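Local coordinates for protein phosphatase Slingshot homolog 2 (Homo sapiens, PDB 2NT2) that removes phosphate from phosphotyrosine, phosphoserine and phosphothreonine in proteins, and dephosphorylates and so activates cofilin, which then stimulates disassembly of actin filaments, at residues F8-L13 with K105-N110; D24-G29 with P45-Y50; T61-Y66 with A96-A101. The protein carries 1 engineered substitution. All coordinates share one frame; numbering follows the deposited sequence.

Contact 1 of 3, residues F8-L13 with K105-N110; sequences FEHVFL and KEYGWN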
loop_
_atom_site.group_PDB
_atom_site.type_symbol
_atom_site.label_atom_id
_atom_site.label_comp_id
_atom_site.label_asym_id
_atom_site.label_seq_id
_atom_site.Cartn_x
_atom_site.Cartn_y
_atom_site.Cartn_z
ATOM N N PHE A 8 -0.933 -7.765 6.523
ATOM C CA PHE A 8 -0.107 -8.035 7.695
ATOM C C PHE A 8 -0.843 -7.580 8.947
ATOM O O PHE A 8 -1.922 -7.008 8.777
ATOM C CB PHE A 8 1.263 -7.374 7.569
ATOM C CG PHE A 8 2.041 -7.949 6.390
ATOM C CD1 PHE A 8 2.469 -7.125 5.369
ATOM C CD2 PHE A 8 2.330 -9.303 6.335
ATOM C CE1 PHE A 8 3.176 -7.639 4.299
ATOM C CE2 PHE A 8 3.029 -9.836 5.268
ATOM C CZ PHE A 8 3.452 -8.994 4.255
ATOM N N GLU A 9 -0.287 -7.865 10.116
ATOM C CA GLU A 9 -0.935 -7.463 11.361
ATOM C C GLU A 9 -1.315 -5.982 11.299
ATOM O O GLU A 9 -2.416 -5.604 11.676
ATOM C CB GLU A 9 -0.048 -7.743 12.569
ATOM C CG GLU A 9 0.266 -6.558 13.457
ATOM C CD GLU A 9 -0.764 -6.292 14.534
ATOM O OE1 GLU A 9 -0.364 -6.057 15.692
ATOM O OE2 GLU A 9 -1.981 -6.302 14.229
ATOM N N HIS A 10 -0.388 -5.193 10.764
ATOM C CA HIS A 10 -0.502 -3.745 10.741
ATOM C C HIS A 10 -0.790 -3.177 9.364
ATOM O O HIS A 10 -0.615 -1.968 9.154
ATOM C CB HIS A 10 0.799 -3.137 11.293
ATOM C CG HIS A 10 1.992 -3.474 10.451
ATOM N ND1 HIS A 10 2.393 -4.764 10.189
ATOM C CD2 HIS A 10 2.875 -2.673 9.806
ATOM C CE1 HIS A 10 3.472 -4.746 9.422
ATOM N NE2 HIS A 10 3.787 -3.483 9.174
ATOM N N VAL A 11 -1.225 -3.994 8.404
ATOM C CA VAL A 11 -1.357 -3.488 7.032
ATOM C C VAL A 11 -2.650 -3.954 6.377
ATOM O O VAL A 11 -2.922 -5.154 6.303
ATOM C CB VAL A 11 -0.188 -3.911 6.124
ATOM C CG1 VAL A 11 -0.392 -3.417 4.695
ATOM C CG2 VAL A 11 1.141 -3.414 6.671
ATOM N N PHE A 12 -3.423 -2.999 5.865
ATOM C CA PHE A 12 -4.589 -3.325 5.048
ATOM C C PHE A 12 -4.396 -2.784 3.632
ATOM O O PHE A 12 -3.803 -1.719 3.467
ATOM C CB PHE A 12 -5.878 -2.760 5.648
ATOM C CG PHE A 12 -6.457 -3.621 6.763
ATOM C CD1 PHE A 12 -6.037 -3.457 8.072
ATOM C CD2 PHE A 12 -7.413 -4.584 6.481
ATOM C CE1 PHE A 12 -6.558 -4.242 9.085
ATOM C CE2 PHE A 12 -7.935 -5.376 7.485
ATOM C CZ PHE A 12 -7.508 -5.207 8.791
ATOM N N LEU A 13 -4.924 -3.514 2.666
ATOM C CA LEU A 13 -4.929 -3.098 1.264
ATOM C C LEU A 13 -6.357 -2.876 0.779
ATOM O O LEU A 13 -7.197 -3.778 0.897
ATOM C CB LEU A 13 -4.212 -4.164 0.429
ATOM C CG LEU A 13 -4.079 -3.869 -1.067
ATOM C CD1 LEU A 13 -3.244 -2.617 -1.269
ATOM C CD2 LEU A 13 -3.483 -5.062 -1.803
ATOM N N LYS A 105 10.801 -5.610 1.156
ATOM C CA LYS A 105 11.726 -4.890 2.021
ATOM C C LYS A 105 11.672 -5.383 3.464
ATOM O O LYS A 105 12.694 -5.732 4.055
ATOM C CB LYS A 105 11.421 -3.387 1.987
ATOM C CG LYS A 105 12.495 -2.560 2.684
ATOM C CD LYS A 105 12.634 -1.178 2.064
ATOM C CE LYS A 105 13.280 -0.217 3.057
ATOM N NZ LYS A 105 14.557 -0.772 3.593
ATOM N N GLU A 106 10.471 -5.400 4.028
ATOM C CA GLU A 106 10.254 -5.671 5.442
ATOM C C GLU A 106 10.616 -7.093 5.832
ATOM O O GLU A 106 11.372 -7.302 6.789
ATOM C CB GLU A 106 8.801 -5.365 5.813
ATOM C CG GLU A 106 8.410 -5.608 7.252
ATOM C CD GLU A 106 9.226 -4.829 8.258
ATOM O OE1 GLU A 106 9.138 -3.589 8.327
ATOM O OE2 GLU A 106 9.985 -5.479 9.014
ATOM N N TYR A 107 10.086 -8.097 5.124
ATOM C CA TYR A 107 10.354 -9.472 5.550
ATOM C C TYR A 107 11.405 -10.140 4.676
ATOM O O TYR A 107 11.731 -11.310 4.877
ATOM C CB TYR A 107 9.053 -10.284 5.593
ATOM C CG TYR A 107 7.977 -9.579 6.403
ATOM C CD1 TYR A 107 6.770 -9.223 5.817
ATOM C CD2 TYR A 107 8.167 -9.260 7.742
ATOM C CE1 TYR A 107 5.791 -8.578 6.552
ATOM C CE2 TYR A 107 7.193 -8.616 8.481
ATOM C CZ TYR A 107 5.998 -8.277 7.877
ATOM O OH TYR A 107 5.022 -7.635 8.602
ATOM N N GLY A 108 11.937 -9.378 3.725
ATOM C CA GLY A 108 12.982 -9.827 2.828
ATOM C C GLY A 108 12.506 -10.918 1.885
ATOM O O GLY A 108 13.238 -11.850 1.552
ATOM N N TRP A 109 11.262 -10.791 1.444
ATOM C CA TRP A 109 10.613 -11.755 0.576
ATOM C C TRP A 109 10.981 -11.601 -0.891
ATOM O O TRP A 109 11.105 -10.486 -1.392
ATOM C CB TRP A 109 9.092 -11.594 0.754
ATOM C CG TRP A 109 8.600 -12.258 2.004
ATOM C CD1 TRP A 109 9.349 -12.904 2.941
ATOM C CD2 TRP A 109 7.242 -12.331 2.445
ATOM N NE1 TRP A 109 8.541 -13.380 3.944
ATOM C CE2 TRP A 109 7.241 -13.041 3.662
ATOM C CE3 TRP A 109 6.032 -11.864 1.930
ATOM C CZ2 TRP A 109 6.069 -13.297 4.371
ATOM C CZ3 TRP A 109 4.873 -12.118 2.631
ATOM C CH2 TRP A 109 4.900 -12.828 3.840
ATOM N N ASN A 110 11.137 -12.715 -1.597
ATOM C CA ASN A 110 11.284 -12.672 -3.051
ATOM C C ASN A 110 10.067 -11.994 -3.672
ATOM O O ASN A 110 9.006 -11.954 -3.049
ATOM C CB ASN A 110 11.425 -14.081 -3.621
ATOM C CG ASN A 110 12.835 -14.621 -3.543
ATOM O OD1 ASN A 110 13.727 -13.979 -2.982
ATOM N ND2 ASN A 110 13.029 -15.809 -4.104
HETATM O O HOH W 1 2.648 -9.180 10.296
#

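Contact 2 of 3, residues D24-G29 with P45-Y50; sequences DLQNRG and PGVFEY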
loop_
_atom_site.group_PDB
_atom_site.type_symbol
_atom_site.label_atom_id
_atom_site.label_comp_id
_atom_site.label_asym_id
_atom_site.label_seq_id
_atom_site.Cartn_x
_atom_site.Cartn_y
_atom_site.Cartn_z
ATOM N N ASP A 24 -15.866 1.353 9.529
ATOM C CA ASP A 24 -15.158 0.115 9.217
ATOM C C ASP A 24 -13.700 0.196 9.678
ATOM O O ASP A 24 -13.183 -0.716 10.314
ATOM C CB ASP A 24 -15.196 -0.193 7.721
ATOM C CG ASP A 24 -14.598 -1.560 7.430
ATOM O OD1 ASP A 24 -15.325 -2.566 7.571
ATOM O OD2 ASP A 24 -13.406 -1.648 7.067
ATOM N N LEU A 25 -13.071 1.308 9.344
ATOM C CA LEU A 25 -11.693 1.632 9.647
ATOM C C LEU A 25 -11.443 1.674 11.153
ATOM O O LEU A 25 -10.502 1.064 11.662
ATOM C CB LEU A 25 -11.324 2.994 9.036
ATOM C CG LEU A 25 -11.190 3.015 7.512
ATOM C CD1 LEU A 25 -10.683 4.356 7.017
ATOM C CD2 LEU A 25 -10.276 1.886 7.056
ATOM N N GLN A 26 -12.305 2.411 11.849
ATOM C CA GLN A 26 -12.180 2.539 13.297
ATOM C C GLN A 26 -12.258 1.172 13.965
ATOM O O GLN A 26 -11.437 0.826 14.811
ATOM C CB GLN A 26 -13.261 3.476 13.839
ATOM C CG GLN A 26 -12.914 4.096 15.180
ATOM C CD GLN A 26 -13.729 5.337 15.489
ATOM O OE1 GLN A 26 -14.882 5.241 15.911
ATOM N NE2 GLN A 26 -13.131 6.506 15.292
ATOM N N ASN A 27 -13.243 0.376 13.560
ATOM C CA ASN A 27 -13.465 -0.948 14.122
ATOM C C ASN A 27 -12.285 -1.882 13.877
ATOM O O ASN A 27 -11.961 -2.731 14.707
ATOM C CB ASN A 27 -14.740 -1.570 13.553
ATOM C CG ASN A 27 -15.992 -0.867 14.036
ATOM O OD1 ASN A 27 -15.943 -0.005 14.912
ATOM N ND2 ASN A 27 -17.126 -1.228 13.447
ATOM N N ARG A 28 -11.641 -1.735 12.721
ATOM C CA ARG A 28 -10.510 -2.595 12.399
ATOM C C ARG A 28 -9.243 -2.131 13.101
ATOM O O ARG A 28 -8.205 -2.784 12.999
ATOM C CB ARG A 28 -10.288 -2.652 10.887
ATOM C CG ARG A 28 -11.448 -3.279 10.135
ATOM C CD ARG A 28 -11.232 -3.191 8.630
ATOM N NE ARG A 28 -12.167 -4.018 7.883
ATOM C CZ ARG A 28 -12.045 -5.330 7.727
ATOM N NH1 ARG A 28 -11.013 -5.962 8.277
ATOM N NH2 ARG A 28 -12.941 -6.013 7.029
ATOM N N GLY A 29 -9.318 -1.013 13.804
ATOM C CA GLY A 29 -8.206 -0.480 14.563
ATOM C C GLY A 29 -7.214 0.306 13.728
ATOM O O GLY A 29 -6.036 0.408 14.081
ATOM N N PRO A 45 -9.575 13.971 7.781
ATOM C CA PRO A 45 -8.466 14.650 8.475
ATOM C C PRO A 45 -8.899 15.057 9.880
ATOM O O PRO A 45 -9.951 15.674 10.061
ATOM C CB PRO A 45 -8.193 15.875 7.609
ATOM C CG PRO A 45 -8.890 15.627 6.315
ATOM C CD PRO A 45 -10.076 14.759 6.648
ATOM N N GLY A 46 -8.112 14.702 10.891
ATOM C CA GLY A 46 -8.525 14.944 12.269
ATOM C C GLY A 46 -8.958 13.660 12.957
ATOM O O GLY A 46 -9.121 13.609 14.177
ATOM N N VAL A 47 -9.153 12.614 12.161
ATOM C CA VAL A 47 -9.420 11.276 12.673
ATOM C C VAL A 47 -8.201 10.391 12.447
ATOM O O VAL A 47 -7.783 9.641 13.331
ATOM C CB VAL A 47 -10.649 10.635 12.001
ATOM C CG1 VAL A 47 -10.957 9.282 12.625
ATOM C CG2 VAL A 47 -11.856 11.560 12.098
ATOM N N PHE A 48 -7.633 10.472 11.242
ATOM C CA PHE A 48 -6.497 9.627 10.908
ATOM C C PHE A 48 -5.284 10.432 10.454
ATOM O O PHE A 48 -5.422 11.497 9.857
ATOM C CB PHE A 48 -6.880 8.623 9.818
ATOM C CG PHE A 48 -8.158 7.852 10.097
ATOM C CD1 PHE A 48 -9.365 8.293 9.591
ATOM C CD2 PHE A 48 -8.140 6.694 10.856
ATOM C CE1 PHE A 48 -10.534 7.588 9.828
ATOM C CE2 PHE A 48 -9.300 5.984 11.101
ATOM C CZ PHE A 48 -10.498 6.435 10.585
ATOM N N GLU A 49 -4.112 9.889 10.753
ATOM C CA GLU A 49 -2.833 10.368 10.256
ATOM C C GLU A 49 -2.621 9.905 8.813
ATOM O O GLU A 49 -2.641 8.697 8.557
ATOM C CB GLU A 49 -1.717 9.822 11.142
ATOM C CG GLU A 49 -0.934 10.896 11.877
ATOM C CD GLU A 49 0.558 10.611 11.836
ATOM O OE1 GLU A 49 1.134 10.548 10.730
ATOM O OE2 GLU A 49 1.149 10.448 12.923
ATOM N N TYR A 50 -2.419 10.855 7.911
ATOM C CA TYR A 50 -2.334 10.581 6.486
ATOM C C TYR A 50 -0.921 10.735 5.930
ATOM O O TYR A 50 -0.147 11.563 6.401
ATOM C CB TYR A 50 -3.277 11.501 5.698
ATOM C CG TYR A 50 -4.729 11.104 5.818
ATOM C CD1 TYR A 50 -5.552 11.733 6.745
ATOM C CD2 TYR A 50 -5.271 10.106 5.019
ATOM C CE1 TYR A 50 -6.877 11.377 6.864
ATOM C CE2 TYR A 50 -6.602 9.750 5.141
ATOM C CZ TYR A 50 -7.399 10.388 6.066
ATOM O OH TYR A 50 -8.725 10.047 6.196
#

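Contact 3 of 3, residues T61-Y66 with A96-A101; sequences TDLLAY and ASTVIA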
loop_
_atom_site.group_PDB
_atom_site.type_symbol
_atom_site.label_atom_id
_atom_site.label_comp_id
_atom_site.label_asym_id
_atom_site.label_seq_id
_atom_site.Cartn_x
_atom_site.Cartn_y
_atom_site.Cartn_z
ATOM N N THR A 61 4.258 6.678 -14.233
ATOM C CA THR A 61 4.449 6.830 -12.796
ATOM C C THR A 61 5.645 6.017 -12.316
ATOM O O THR A 61 5.730 4.811 -12.558
ATOM C CB THR A 61 3.202 6.382 -12.006
ATOM O OG1 THR A 61 2.138 7.315 -12.224
ATOM C CG2 THR A 61 3.515 6.366 -10.519
ATOM N N ASP A 62 6.556 6.689 -11.620
ATOM C CA ASP A 62 7.682 6.031 -10.964
ATOM C C ASP A 62 7.397 5.866 -9.470
ATOM O O ASP A 62 7.741 6.735 -8.670
ATOM C CB ASP A 62 8.968 6.808 -11.199
ATOM C CG ASP A 62 10.171 6.304 -10.431
ATOM O OD1 ASP A 62 10.113 5.214 -9.828
ATOM O OD2 ASP A 62 11.196 7.017 -10.411
ATOM N N LEU A 63 6.773 4.750 -9.114
ATOM C CA LEU A 63 6.421 4.458 -7.729
ATOM C C LEU A 63 7.640 4.019 -6.920
ATOM O O LEU A 63 7.723 4.245 -5.713
ATOM C CB LEU A 63 5.364 3.354 -7.682
ATOM C CG LEU A 63 3.921 3.767 -7.409
ATOM C CD1 LEU A 63 3.073 2.527 -7.152
ATOM C CD2 LEU A 63 3.856 4.744 -6.249
ATOM N N LEU A 64 8.567 3.382 -7.617
ATOM C CA LEU A 64 9.842 2.967 -7.050
ATOM C C LEU A 64 10.471 4.075 -6.218
ATOM O O LEU A 64 10.883 3.844 -5.076
ATOM C CB LEU A 64 10.797 2.531 -8.162
ATOM C CG LEU A 64 12.106 1.861 -7.748
ATOM C CD1 LEU A 64 11.946 1.067 -6.466
ATOM C CD2 LEU A 64 12.616 0.957 -8.864
ATOM N N ALA A 65 10.520 5.286 -6.760
ATOM C CA ALA A 65 11.066 6.423 -6.032
ATOM C C ALA A 65 10.350 6.692 -4.718
ATOM O O ALA A 65 10.869 7.400 -3.851
ATOM C CB ALA A 65 11.042 7.657 -6.923
ATOM N N TYR A 66 9.152 6.150 -4.500
ATOM C CA TYR A 66 8.424 6.474 -3.277
ATOM C C TYR A 66 8.367 5.328 -2.274
ATOM O O TYR A 66 7.723 5.510 -1.227
ATOM C CB TYR A 66 6.985 6.867 -3.599
ATOM C CG TYR A 66 6.754 8.047 -4.499
ATOM C CD1 TYR A 66 6.686 7.898 -5.880
ATOM C CD2 TYR A 66 6.591 9.325 -3.975
ATOM C CE1 TYR A 66 6.469 8.983 -6.708
ATOM C CE2 TYR A 66 6.373 10.416 -4.798
ATOM C CZ TYR A 66 6.313 10.243 -6.164
ATOM O OH TYR A 66 6.097 11.331 -6.982
ATOM N N ALA A 96 -1.633 -1.952 -4.390
ATOM C CA ALA A 96 -1.156 -3.334 -4.347
ATOM C C ALA A 96 0.364 -3.396 -4.494
ATOM O O ALA A 96 1.031 -4.054 -3.698
ATOM C CB ALA A 96 -1.826 -4.203 -5.394
ATOM N N SER A 97 0.882 -2.693 -5.496
ATOM C CA SER A 97 2.306 -2.650 -5.768
ATOM C C SER A 97 3.089 -2.173 -4.550
ATOM O O SER A 97 4.091 -2.774 -4.167
ATOM C CB SER A 97 2.603 -1.717 -6.948
ATOM O OG SER A 97 1.660 -1.895 -7.986
ATOM N N THR A 98 2.618 -1.082 -3.954
ATOM C CA THR A 98 3.256 -0.529 -2.765
ATOM C C THR A 98 3.330 -1.564 -1.650
ATOM O O THR A 98 4.368 -1.752 -1.022
ATOM C CB THR A 98 2.493 0.707 -2.248
ATOM O OG1 THR A 98 2.530 1.733 -3.243
ATOM C CG2 THR A 98 3.176 1.264 -1.008
ATOM N N VAL A 99 2.212 -2.253 -1.432
ATOM C CA VAL A 99 2.164 -3.284 -0.397
ATOM C C VAL A 99 3.136 -4.414 -0.707
ATOM O O VAL A 99 3.821 -4.932 0.174
ATOM C CB VAL A 99 0.746 -3.855 -0.225
ATOM C CG1 VAL A 99 0.800 -5.134 0.592
ATOM C CG2 VAL A 99 -0.178 -2.843 0.433
ATOM N N ILE A 100 3.229 -4.803 -1.981
ATOM C CA ILE A 100 4.138 -5.890 -2.334
ATOM C C ILE A 100 5.586 -5.500 -2.037
ATOM O O ILE A 100 6.348 -6.299 -1.501
ATOM C CB ILE A 100 3.999 -6.310 -3.806
ATOM C CG1 ILE A 100 2.704 -7.043 -4.140
ATOM C CG2 ILE A 100 5.203 -7.152 -4.216
ATOM C CD1 ILE A 100 2.078 -6.676 -5.467
ATOM N N ALA A 101 5.953 -4.276 -2.394
ATOM C CA ALA A 101 7.280 -3.736 -2.166
ATOM C C ALA A 101 7.614 -3.688 -0.682
ATOM O O ALA A 101 8.727 -4.015 -0.281
ATOM C CB ALA A 101 7.404 -2.337 -2.757
#

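Contact 1 of 3, residues F8-L13 with K105-N110
Phe8 reaches across to Tyr107, near the end of helix 94-107, and to Trp109 just beyond it, and the three rings form an aromatic cluster. With CG set anti to the carbonyl carbon (chi1 -63°), the Phe8 ring is carried toward the helix. Its CB and CG lie near the phenol oxygen, CG 3.7 Å from Tyr107 OH. Further out, every ring carbon meets Tyr107 CE1, which stands 3.2 Å above the ring centre and comes closest at Phe8 CE2, 3.3 Å from Tyr107 CE1. This is a T-shaped stack, the tyrosine edge on the phenylalanine face, with planes at 70°. In the dual-specificity phosphatase domain the cluster joins the edge of the sheet, at the turn from strand 5-8 into strand 11-14, to the C-terminal end of a helix packed on it. At the tip, Phe8 CZ lies 3.8 Å from Trp109 CZ3, edge toward the indole face in an offset T-shape. With an alanine in place of Phe8, the edge of Tyr107 and the face of Trp109 would probably lose their shared partner and a gap would open between turn and helix. Tyr107 OH also lies in the His10 ring plane, 3.4 Å from His10 CE1, while His10 NE2 bonds to Tyr102 OH.

Contact 2 of 3, residues D24-G29 with P45-Y50
The Phe48 ring has Val47 CG1 over one face, 3.3 Å above its plane and displaced toward the rim, while Leu25 comes at it obliquely from helix 22-27. The second flat group, the guanidinium of Arg28, takes the Asp24 carboxylate at its edge. Leu25 meets the far end of the phenyl ring: its CB is 3.9 Å from Phe48 CZ, and its CD1 also approaches Phe48 CZ, at 4.1 Å. Phe48 has CG anti to its carbonyl carbon (chi1 -50°), which sends the ring toward the helix. Leu22, one turn before Gln26, and Ile33 of strand 30-35 also touch Phe48. The contact thus packs the end of helix 22-27 against the run into strand 49-52, an outermost strand of the phosphatase sheet and the parallel neighbour of strand 30-35. The helix closes in a Schellman motif at Gly29, whose N bonds to Gln26 O. Arg28 NE donates back to Asp24 OD2 over 2.8 Å in a salt bridge, bent to 133° at the hydrogen, on the syn side but tilted 28° out of the carboxylate plane. At the more exposed margin, Gln26 and Val47 meet loosely, Gln26 NE2 lying 4.4 Å from Val47 CG1.

Contact 3 of 3, residues T61-Y66 with A96-A101
Leu63 carries this contact with a single methyl, its CD1 meeting Ser97 and Thr98 on helix 94-107. That methyl lies 4.0 Å from Thr98 OG1 and 4.3 Å from Ser97 CB, the leucine and threonine side chains crossing at about a right angle. All three residues are buried, and Trp67 of helix 67-79 touches both Ser97 and Thr98. The other side of the 61-66 segment is looser: Asp62 and Ala65 face solvent, joined by an Asx motif in which Ala65 N donates to Asp62 OD1 over 3.1 Å at 157°, from above the carboxylate plane. Gln134 of helix 129-143 grips the loop backbone, its OE1 accepting from Leu63 N and its NE2 donating to Thr61 O. In the phosphatase domain, helix 94-107 follows the loop with the active-site position; the Thr98 side chain is about 8 Å from that of Ser88, an engineered replacement of the residue that forms the phosphocysteine intermediate. Thr98 OG1, set beside its own backbone N (chi1 -63°), bonds to Arg94 O one turn back, so the buried hydroxyl has a polar partner inside the helix and the approach of Leu63 CD1 to it is probably plain van der Waals contact.

How the contacts relate
Contact 1 spans most of the domain's sequence, and contacts 2 and 3 fall between its two segments, contact 2 closing before contact 3 opens. Contacts 1 and 3 share helix 94-107, with centres about 13 Å apart; Leu13 packs against Val99 and Ala96 between them. Contacts 1 and 2 have centres about 20 Å apart and both reach the five-stranded mixed sheet, contact 1 at the turn between strands 5-8 and 11-14 and contact 2 through strand 49-52; Phe12 packs on Arg28. Contacts 2 and 3, centres about 23 Å apart, do not touch and lie on opposite sides of the chain's centre. Together they tie helices to the two outermost strands and a loop to the helix after the active-site position.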